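Local coordinates for protein spherulin 3A (Physarum polycephalum, PDB 1HDF) that serves as a cytoplasmic structural protein, a calcium-loaded dimer with the beta/gamma-crystallin domain fold, at residues H20-Q24 with Q78-L82; V34-R38 with D63-N67; V52-A58 with I71-S77. One frame throughout, in Å; residues are numbered along the deposited sequence.

Contact 1: H20-Q24 with Q78-L82; sequences HVNFQ and QVTDL
Residues 20-24 form a tight fold closed by His20 N to Gln24 O (2.9 Å). Asn22 and Phe23 both have positive phi, near 57/29 and 62/38. The fold abuts the end of strand 77-79, with Asn22 opposite Thr80 and Val21 opposite Asp81. One hydrogen bond joins the segments: Asn22 N donates to Thr80 O at 2.8 Å. Phe23 has chi1 at -33°, off the usual wells. Phe23 CZ lies 3.5 Å from Thr80 CG2 and 3.9 Å from Gln78 CB. Lys51 adds a cation-pi contact to the same ring. Thr80 takes chi1 p. Val21 takes m and points toward the other segment, where Val21 CG1 lies 3.6 Å from Asp81 CG. Asp81 is t, and its OD1 bonds to Thr83. Asn22, also m, starts away, but its OD1 comes 3.6 Å from Thr80 CB. His20 O accepts from Ser49 OG. Such a folded hairpin, set against a loop of the partner Greek key, is a hallmark of the beta/gamma-crystallin domain.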
loop_
_atom_site.group_PDB
_atom_site.type_symbol
_atom_site.label_atom_id
_atom_site.label_comp_id
_atom_site.label_asym_id
_atom_site.label_seq_id
_atom_site.Cartn_x
_atom_site.Cartn_y
_atom_site.Cartn_z
ATOM N N HIS A 20 26.305 -10.741 6.539
ATOM C CA HIS A 20 27.510 -10.577 7.347
ATOM C C HIS A 20 27.799 -9.108 7.579
ATOM O O HIS A 20 27.224 -8.240 6.916
ATOM C CB HIS A 20 28.708 -11.247 6.672
ATOM C CG HIS A 20 28.564 -12.730 6.539
ATOM N ND1 HIS A 20 29.408 -13.493 5.762
ATOM C CD2 HIS A 20 27.656 -13.587 7.061
ATOM C CE1 HIS A 20 29.023 -14.757 5.808
ATOM N NE2 HIS A 20 27.960 -14.841 6.590
ATOM N N VAL A 21 28.683 -8.826 8.527
ATOM C CA VAL A 21 29.035 -7.448 8.817
ATOM C C VAL A 21 29.786 -6.867 7.624
ATOM O O VAL A 21 30.147 -7.588 6.693
ATOM C CB VAL A 21 29.912 -7.352 10.075
ATOM C CG1 VAL A 21 29.109 -7.754 11.292
ATOM C CG2 VAL A 21 31.121 -8.249 9.922
ATOM N N ASN A 22 29.998 -5.557 7.650
ATOM C CA ASN A 22 30.704 -4.862 6.587
ATOM C C ASN A 22 30.081 -5.062 5.211
ATOM O O ASN A 22 30.773 -5.030 4.194
ATOM C CB ASN A 22 32.176 -5.281 6.574
ATOM C CG ASN A 22 32.815 -5.173 7.949
ATOM O OD1 ASN A 22 32.643 -4.168 8.655
ATOM N ND2 ASN A 22 33.548 -6.211 8.341
ATOM N N PHE A 23 28.771 -5.281 5.189
ATOM C CA PHE A 23 28.027 -5.429 3.942
ATOM C C PHE A 23 28.456 -6.606 3.075
ATOM O O PHE A 23 28.466 -6.509 1.849
ATOM C CB PHE A 23 28.144 -4.124 3.146
ATOM C CG PHE A 23 28.215 -2.890 4.017
ATOM C CD1 PHE A 23 27.201 -2.602 4.931
ATOM C CD2 PHE A 23 29.313 -2.041 3.954
ATOM C CE1 PHE A 23 27.284 -1.489 5.773
ATOM C CE2 PHE A 23 29.406 -0.923 4.794
ATOM C CZ PHE A 23 28.388 -0.651 5.705
ATOM N N GLN A 24 28.793 -7.719 3.714
ATOM C CA GLN A 24 29.226 -8.921 3.007
ATOM C C GLN A 24 28.203 -10.054 3.136
ATOM O O GLN A 24 27.295 -9.991 3.961
ATOM C CB GLN A 24 30.562 -9.403 3.574
ATOM C CG GLN A 24 31.678 -8.384 3.508
ATOM C CD GLN A 24 32.189 -8.184 2.095
ATOM O OE1 GLN A 24 32.620 -9.134 1.442
ATOM N NE2 GLN A 24 32.147 -6.950 1.616
ATOM N N GLN A 78 24.269 3.786 7.405
ATOM C CA GLN A 78 24.654 2.385 7.388
ATOM C C GLN A 78 25.309 1.979 8.685
ATOM O O GLN A 78 25.964 2.787 9.343
ATOM C CB GLN A 78 25.620 2.098 6.250
ATOM C CG GLN A 78 26.452 3.275 5.850
ATOM C CD GLN A 78 26.058 3.752 4.490
ATOM O OE1 GLN A 78 26.089 2.978 3.529
ATOM N NE2 GLN A 78 25.671 5.025 4.383
ATOM N N VAL A 79 25.121 0.718 9.048
ATOM C CA VAL A 79 25.713 0.166 10.256
ATOM C C VAL A 79 26.461 -1.084 9.799
ATOM O O VAL A 79 25.854 -2.023 9.270
ATOM C CB VAL A 79 24.624 -0.173 11.303
ATOM C CG1 VAL A 79 23.411 -0.774 10.617
ATOM C CG2 VAL A 79 25.180 -1.133 12.349
ATOM N N THR A 80 27.782 -1.076 9.973
ATOM C CA THR A 80 28.619 -2.196 9.535
ATOM C C THR A 80 28.498 -3.426 10.415
ATOM O O THR A 80 28.811 -4.532 9.988
ATOM C CB THR A 80 30.111 -1.813 9.478
ATOM O OG1 THR A 80 30.587 -1.576 10.807
ATOM C CG2 THR A 80 30.317 -0.570 8.641
ATOM N N ASP A 81 28.052 -3.227 11.646
ATOM C CA ASP A 81 27.891 -4.335 12.579
ATOM C C ASP A 81 26.712 -4.037 13.508
ATOM O O ASP A 81 26.787 -3.144 14.354
ATOM C CB ASP A 81 29.172 -4.508 13.388
ATOM C CG ASP A 81 29.155 -5.750 14.245
ATOM O OD1 ASP A 81 28.067 -6.141 14.714
ATOM O OD2 ASP A 81 30.236 -6.330 14.463
ATOM N N LEU A 82 25.630 -4.791 13.349
ATOM C CA LEU A 82 24.433 -4.591 14.159
ATOM C C LEU A 82 24.578 -4.943 15.639
ATOM O O LEU A 82 23.674 -4.672 16.431
ATOM C CB LEU A 82 23.255 -5.370 13.556
ATOM C CG LEU A 82 22.566 -4.708 12.357
ATOM C CD1 LEU A 82 21.544 -5.646 11.742
ATOM C CD2 LEU A 82 21.892 -3.433 12.819
#

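Contact 2: V34-R38 with D63-N67; sequences VYDFR and DDRFN
Residues 63-67 make a compact fold in which Asp63 N donates to Asn67 O (3.1 Å). Arg65 and Phe66 have positive phi, at 55/31 and 61/37. Tyr35 sits opposite Arg65 and Asp36 opposite Asp64. The main link is short and straight: Arg65 N donates to Tyr35 O at 2.5 Å. Charges surround it. Arg65 NH1 forms a salt bridge with Asp64 OD2 at 2.5 Å and a longer one, weak as a hydrogen bond, with Asp36 OD2 at 3.4 Å. Arg65 NE is satisfied by Glu100 O of the second subunit. Asn67 OD1 and Arg65 O accept from Lys57 NZ of the second subunit. Asp36, chi1 t, also bridges to Arg38, with NH1 of Arg38 2.6 Å from OD2 of Asp36. Arg38 N reaches Asp36 OD1 at 2.9 Å, an Asx turn whose atoms are less surely placed. The backbone Asp36 O accepts from Ser39 OG. On the apolar side, Tyr35 (chi1 p) sets CB 3.5 Å from Phe66 CZ. Ser93 OG bonds to both Asp63 O and Phe66 N, fixing the fold against strand 93-98. That strand also pairs with strand 33-34 through Val34 and Met94, and Phe66 packs on its Ile95. The contact thus lies where the loop after strand 33-34 meets the loop between strands 56-61 and 70-73, beside the second subunit.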
loop_
_atom_site.group_PDB
_atom_site.type_symbol
_atom_site.label_atom_id
_atom_site.label_comp_id
_atom_site.label_asym_id
_atom_site.label_seq_id
_atom_site.Cartn_x
_atom_site.Cartn_y
_atom_site.Cartn_z
ATOM N N VAL A 34 7.918 -5.223 5.801
ATOM C CA VAL A 34 7.958 -6.676 5.865
ATOM C C VAL A 34 7.673 -7.019 7.318
ATOM O O VAL A 34 8.545 -6.855 8.170
ATOM C CB VAL A 34 9.348 -7.218 5.459
ATOM C CG1 VAL A 34 9.385 -8.747 5.602
ATOM C CG2 VAL A 34 9.662 -6.804 4.022
ATOM N N TYR A 35 6.454 -7.483 7.599
ATOM C CA TYR A 35 6.058 -7.801 8.977
ATOM C C TYR A 35 6.563 -9.124 9.516
ATOM O O TYR A 35 6.386 -9.422 10.698
ATOM C CB TYR A 35 4.534 -7.724 9.133
ATOM C CG TYR A 35 3.761 -8.741 8.324
ATOM C CD1 TYR A 35 3.623 -10.058 8.761
ATOM C CD2 TYR A 35 3.173 -8.385 7.112
ATOM C CE1 TYR A 35 2.910 -11.001 8.007
ATOM C CE2 TYR A 35 2.464 -9.314 6.349
ATOM C CZ TYR A 35 2.333 -10.616 6.797
ATOM O OH TYR A 35 1.621 -11.519 6.038
ATOM N N ASP A 36 7.196 -9.919 8.661
ATOM C CA ASP A 36 7.750 -11.201 9.099
ATOM C C ASP A 36 8.847 -11.677 8.152
ATOM O O ASP A 36 8.574 -12.194 7.071
ATOM C CB ASP A 36 6.662 -12.273 9.193
ATOM C CG ASP A 36 7.098 -13.470 10.027
ATOM O OD1 ASP A 36 8.319 -13.650 10.241
ATOM O OD2 ASP A 36 6.221 -14.241 10.467
ATOM N N PHE A 37 10.091 -11.489 8.575
ATOM C CA PHE A 37 11.257 -11.891 7.797
ATOM C C PHE A 37 11.239 -13.390 7.503
ATOM O O PHE A 37 12.037 -13.891 6.708
ATOM C CB PHE A 37 12.530 -11.512 8.555
ATOM C CG PHE A 37 12.955 -10.088 8.351
ATOM C CD1 PHE A 37 12.019 -9.092 8.103
ATOM C CD2 PHE A 37 14.299 -9.743 8.399
ATOM C CE1 PHE A 37 12.416 -7.769 7.900
ATOM C CE2 PHE A 37 14.707 -8.425 8.199
ATOM C CZ PHE A 37 13.760 -7.436 7.947
ATOM N N ARG A 38 10.319 -14.094 8.153
ATOM C CA ARG A 38 10.163 -15.529 7.963
ATOM C C ARG A 38 9.575 -15.829 6.589
ATOM O O ARG A 38 9.660 -16.956 6.102
ATOM C CB ARG A 38 9.224 -16.100 9.024
ATOM C CG ARG A 38 9.888 -16.913 10.104
ATOM C CD ARG A 38 10.460 -16.063 11.188
ATOM N NE ARG A 38 9.917 -16.427 12.492
ATOM C CZ ARG A 38 8.664 -16.205 12.872
ATOM N NH1 ARG A 38 7.815 -15.618 12.048
ATOM N NH2 ARG A 38 8.262 -16.574 14.081
ATOM N N ASP A 63 11.453 -8.777 16.843
ATOM C CA ASP A 63 10.449 -9.797 16.584
ATOM C C ASP A 63 9.643 -9.482 15.333
ATOM O O ASP A 63 9.783 -8.419 14.735
ATOM C CB ASP A 63 9.498 -9.928 17.780
ATOM C CG ASP A 63 10.222 -10.277 19.066
ATOM O OD1 ASP A 63 11.255 -10.973 18.992
ATOM O OD2 ASP A 63 9.756 -9.874 20.152
ATOM N N ASP A 64 8.799 -10.426 14.941
ATOM C CA ASP A 64 7.947 -10.258 13.776
ATOM C C ASP A 64 6.802 -9.320 14.147
ATOM O O ASP A 64 6.572 -9.037 15.326
ATOM C CB ASP A 64 7.356 -11.603 13.370
ATOM C CG ASP A 64 6.444 -12.168 14.440
ATOM O OD1 ASP A 64 6.949 -12.470 15.538
ATOM O OD2 ASP A 64 5.223 -12.300 14.196
ATOM N N ARG A 65 6.083 -8.850 13.132
ATOM C CA ARG A 65 4.938 -7.967 13.331
ATOM C C ARG A 65 5.241 -6.707 14.134
ATOM O O ARG A 65 4.388 -6.189 14.856
ATOM C CB ARG A 65 3.798 -8.760 13.966
ATOM C CG ARG A 65 3.295 -9.852 13.039
ATOM C CD ARG A 65 2.264 -10.752 13.686
ATOM N NE ARG A 65 1.690 -11.675 12.709
ATOM C CZ ARG A 65 2.387 -12.590 12.040
ATOM N NH1 ARG A 65 3.693 -12.716 12.240
ATOM N NH2 ARG A 65 1.779 -13.376 11.155
ATOM N N PHE A 66 6.473 -6.229 14.005
ATOM C CA PHE A 66 6.902 -4.998 14.662
ATOM C C PHE A 66 6.849 -4.988 16.189
ATOM O O PHE A 66 6.529 -3.969 16.792
ATOM C CB PHE A 66 6.077 -3.837 14.096
ATOM C CG PHE A 66 5.752 -3.997 12.635
ATOM C CD1 PHE A 66 6.764 -4.078 11.684
ATOM C CD2 PHE A 66 4.434 -4.110 12.212
ATOM C CE1 PHE A 66 6.467 -4.275 10.332
ATOM C CE2 PHE A 66 4.128 -4.306 10.866
ATOM C CZ PHE A 66 5.148 -4.389 9.925
ATOM N N ASN A 67 7.175 -6.120 16.807
ATOM C CA ASN A 67 7.190 -6.230 18.266
ATOM C C ASN A 67 8.627 -6.365 18.754
ATOM O O ASN A 67 9.534 -6.606 17.960
ATOM C CB ASN A 67 6.392 -7.453 18.730
ATOM C CG ASN A 67 4.936 -7.385 18.320
ATOM O OD1 ASN A 67 4.248 -6.407 18.605
ATOM N ND2 ASN A 67 4.455 -8.430 17.651
#

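Contact 3: V52-A58 with I71-S77; sequences VGPNTKA and IRLEESS
The axes of the short strand segments 56-58 and 71-73 come within 5.2 Å, and their directions differ by 155°, so they run antiparallel. In the second segment, Ile71 has its CA-to-CB bond sideways, and its side chain touches Ile60. Arg72 lays its chain by Lys57, with Arg72 CG 4.1 Å from Lys57 CG. Its NH1 goes to Gly68 O and Phe66 O of the second subunit. Leu73 pairs with Ala58 as a hydrogen-bonded pair: Leu73 N to Ala58 O is 2.6 Å and Ala58 N to Leu73 O is 3.0 Å. Ala58 CB and Leu73 CB lie on one face, 3.9 Å apart, and Val52 CG2 comes 3.7 Å from Leu73 CB. Glu74 curls back (m, m), and its OE1 makes a weak 3.3 Å bridge to Lys57 NZ. Glu75, chi1 p, makes the closer bridge, OE1 to Lys57 NZ at 2.8 Å. The same ammonium bonds to Asn67 OD1 of the second subunit. Ser76 has positive phi (45/46), and its N donates to Gly53 O at 3.0 Å. Asn55, also with positive phi, donates from Asn55 N to a water at 2.9 Å, which Ser76 OG approaches weakly at 3.3 Å. Ser77 O accepts from Val52 N at 2.8 Å, while Ser77 OG bonds to Glu74 O at 2.6 Å. Both segments cross between the two sheets, in opposite directions. Strands 49-52 and 77-79 are neighbours in one sheet and strands 56-61 and 70-73 form a beta hairpin in the other, as in the two-sheet Greek key sandwich of beta/gamma-crystallins.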
loop_
_atom_site.group_PDB
_atom_site.type_symbol
_atom_site.label_atom_id
_atom_site.label_comp_id
_atom_site.label_asym_id
_atom_site.label_seq_id
_atom_site.Cartn_x
_atom_site.Cartn_y
_atom_site.Cartn_z
ATOM N N VAL A 52 20.692 2.333 4.371
ATOM C CA VAL A 52 19.399 2.968 4.128
ATOM C C VAL A 52 19.562 4.092 3.106
ATOM O O VAL A 52 20.457 4.943 3.227
ATOM C CB VAL A 52 18.785 3.539 5.436
ATOM C CG1 VAL A 52 17.332 3.942 5.193
ATOM C CG2 VAL A 52 18.857 2.502 6.553
ATOM N N GLY A 53 18.690 4.091 2.101
ATOM C CA GLY A 53 18.769 5.091 1.052
ATOM C C GLY A 53 18.376 6.497 1.457
ATOM O O GLY A 53 17.917 6.721 2.579
ATOM N N PRO A 54 18.554 7.476 0.554
ATOM C CA PRO A 54 18.202 8.870 0.845
ATOM C C PRO A 54 16.704 9.025 1.098
ATOM O O PRO A 54 15.908 8.174 0.678
ATOM C CB PRO A 54 18.670 9.621 -0.408
ATOM C CG PRO A 54 18.561 8.582 -1.492
ATOM C CD PRO A 54 19.114 7.348 -0.805
ATOM N N ASN A 55 16.337 10.101 1.793
ATOM C CA ASN A 55 14.941 10.388 2.114
ATOM C C ASN A 55 14.188 9.158 2.567
ATOM O O ASN A 55 13.012 8.991 2.246
ATOM C CB ASN A 55 14.231 10.984 0.903
ATOM C CG ASN A 55 14.652 12.402 0.640
ATOM O OD1 ASN A 55 14.001 13.127 -0.110
ATOM N ND2 ASN A 55 15.754 12.814 1.259
ATOM N N THR A 56 14.864 8.299 3.318
ATOM C CA THR A 56 14.237 7.077 3.787
ATOM C C THR A 56 14.531 6.801 5.255
ATOM O O THR A 56 15.616 7.086 5.748
ATOM C CB THR A 56 14.728 5.865 2.962
ATOM O OG1 THR A 56 14.505 6.106 1.567
ATOM C CG2 THR A 56 13.988 4.603 3.379
ATOM N N LYS A 57 13.548 6.253 5.957
ATOM C CA LYS A 57 13.741 5.891 7.352
ATOM C C LYS A 57 13.513 4.391 7.401
ATOM O O LYS A 57 12.703 3.855 6.641
ATOM C CB LYS A 57 12.721 6.581 8.255
ATOM C CG LYS A 57 13.328 7.448 9.344
ATOM C CD LYS A 57 13.937 8.713 8.764
ATOM C CE LYS A 57 14.154 9.760 9.840
ATOM N NZ LYS A 57 14.559 11.062 9.242
ATOM N N ALA A 58 14.232 3.711 8.282
ATOM C CA ALA A 58 14.068 2.279 8.421
ATOM C C ALA A 58 13.924 1.934 9.895
ATOM O O ALA A 58 14.671 2.432 10.737
ATOM C CB ALA A 58 15.257 1.559 7.829
ATOM N N ILE A 71 14.941 -0.049 16.623
ATOM C CA ILE A 71 15.628 1.232 16.494
ATOM C C ILE A 71 15.331 1.864 15.140
ATOM O O ILE A 71 15.012 1.171 14.167
ATOM C CB ILE A 71 17.169 1.102 16.610
ATOM C CG1 ILE A 71 17.711 0.248 15.463
ATOM C CG2 ILE A 71 17.553 0.528 17.982
ATOM C CD1 ILE A 71 19.217 0.323 15.301
ATOM N N ARG A 72 15.441 3.185 15.089
ATOM C CA ARG A 72 15.214 3.921 13.859
ATOM C C ARG A 72 16.527 4.136 13.110
ATOM O O ARG A 72 17.540 4.511 13.709
ATOM C CB ARG A 72 14.579 5.276 14.177
ATOM C CG ARG A 72 14.593 6.260 13.016
ATOM C CD ARG A 72 13.934 7.571 13.420
ATOM N NE ARG A 72 14.542 8.118 14.627
ATOM C CZ ARG A 72 13.975 9.040 15.393
ATOM N NH1 ARG A 72 12.780 9.524 15.073
ATOM N NH2 ARG A 72 14.593 9.466 16.488
ATOM N N LEU A 73 16.517 3.887 11.803
ATOM C CA LEU A 73 17.713 4.103 10.990
ATOM C C LEU A 73 17.457 5.316 10.106
ATOM O O LEU A 73 16.444 5.386 9.416
ATOM C CB LEU A 73 18.044 2.864 10.147
ATOM C CG LEU A 73 18.453 1.636 10.969
ATOM C CD1 LEU A 73 19.005 0.561 10.037
ATOM C CD2 LEU A 73 19.508 2.029 12.029
ATOM N N GLU A 74 18.376 6.271 10.153
ATOM C CA GLU A 74 18.267 7.517 9.399
ATOM C C GLU A 74 18.586 7.363 7.917
ATOM O O GLU A 74 19.306 6.456 7.519
ATOM C CB GLU A 74 19.224 8.553 9.997
ATOM C CG GLU A 74 18.998 8.828 11.468
ATOM C CD GLU A 74 17.635 9.426 11.722
ATOM O OE1 GLU A 74 17.247 10.342 10.984
ATOM O OE2 GLU A 74 16.942 9.000 12.657
ATOM N N GLU A 75 18.058 8.272 7.106
ATOM C CA GLU A 75 18.307 8.253 5.668
ATOM C C GLU A 75 19.802 8.261 5.395
ATOM O O GLU A 75 20.583 8.773 6.194
ATOM C CB GLU A 75 17.682 9.481 5.000
ATOM C CG GLU A 75 18.111 10.807 5.615
ATOM C CD GLU A 75 17.188 11.265 6.739
ATOM O OE1 GLU A 75 16.648 10.401 7.455
ATOM O OE2 GLU A 75 17.013 12.492 6.912
ATOM N N SER A 76 20.185 7.696 4.254
ATOM C CA SER A 76 21.577 7.647 3.820
ATOM C C SER A 76 22.525 7.240 4.939
ATOM O O SER A 76 23.571 7.857 5.136
ATOM C CB SER A 76 21.995 9.016 3.268
ATOM O OG SER A 76 21.104 9.469 2.258
ATOM N N SER A 77 22.167 6.199 5.676
ATOM C CA SER A 77 23.018 5.742 6.761
ATOM C C SER A 77 23.341 4.270 6.589
ATOM O O SER A 77 22.763 3.589 5.752
ATOM C CB SER A 77 22.314 5.922 8.099
ATOM O OG SER A 77 21.314 4.931 8.248
HETATM O O HOH W 1 18.621 11.614 2.736
#

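In the fold
Contacts 1 and 2 are counterparts in the two Greek keys. In each, a folded hairpin turn of one motif meets a loop of the other, with an equivalent backbone hydrogen bond. Contact 1 takes its turn from the first motif, contact 2 from the second. Their centres lie 20 Å apart, on opposite sides of the chain's centre. Contact 3 is about 15 Å from contact 1 and 18 Å from contact 2, centre to centre, and joins the two sheets. Along the chain, contacts 2 and 3 alternate and both fall within the span of contact 1. Segment 71-77 runs directly into 78-82, taking strand 70-73 on to 77-79. Edge strand 70-73 and turn 63-67 both reach the second subunit.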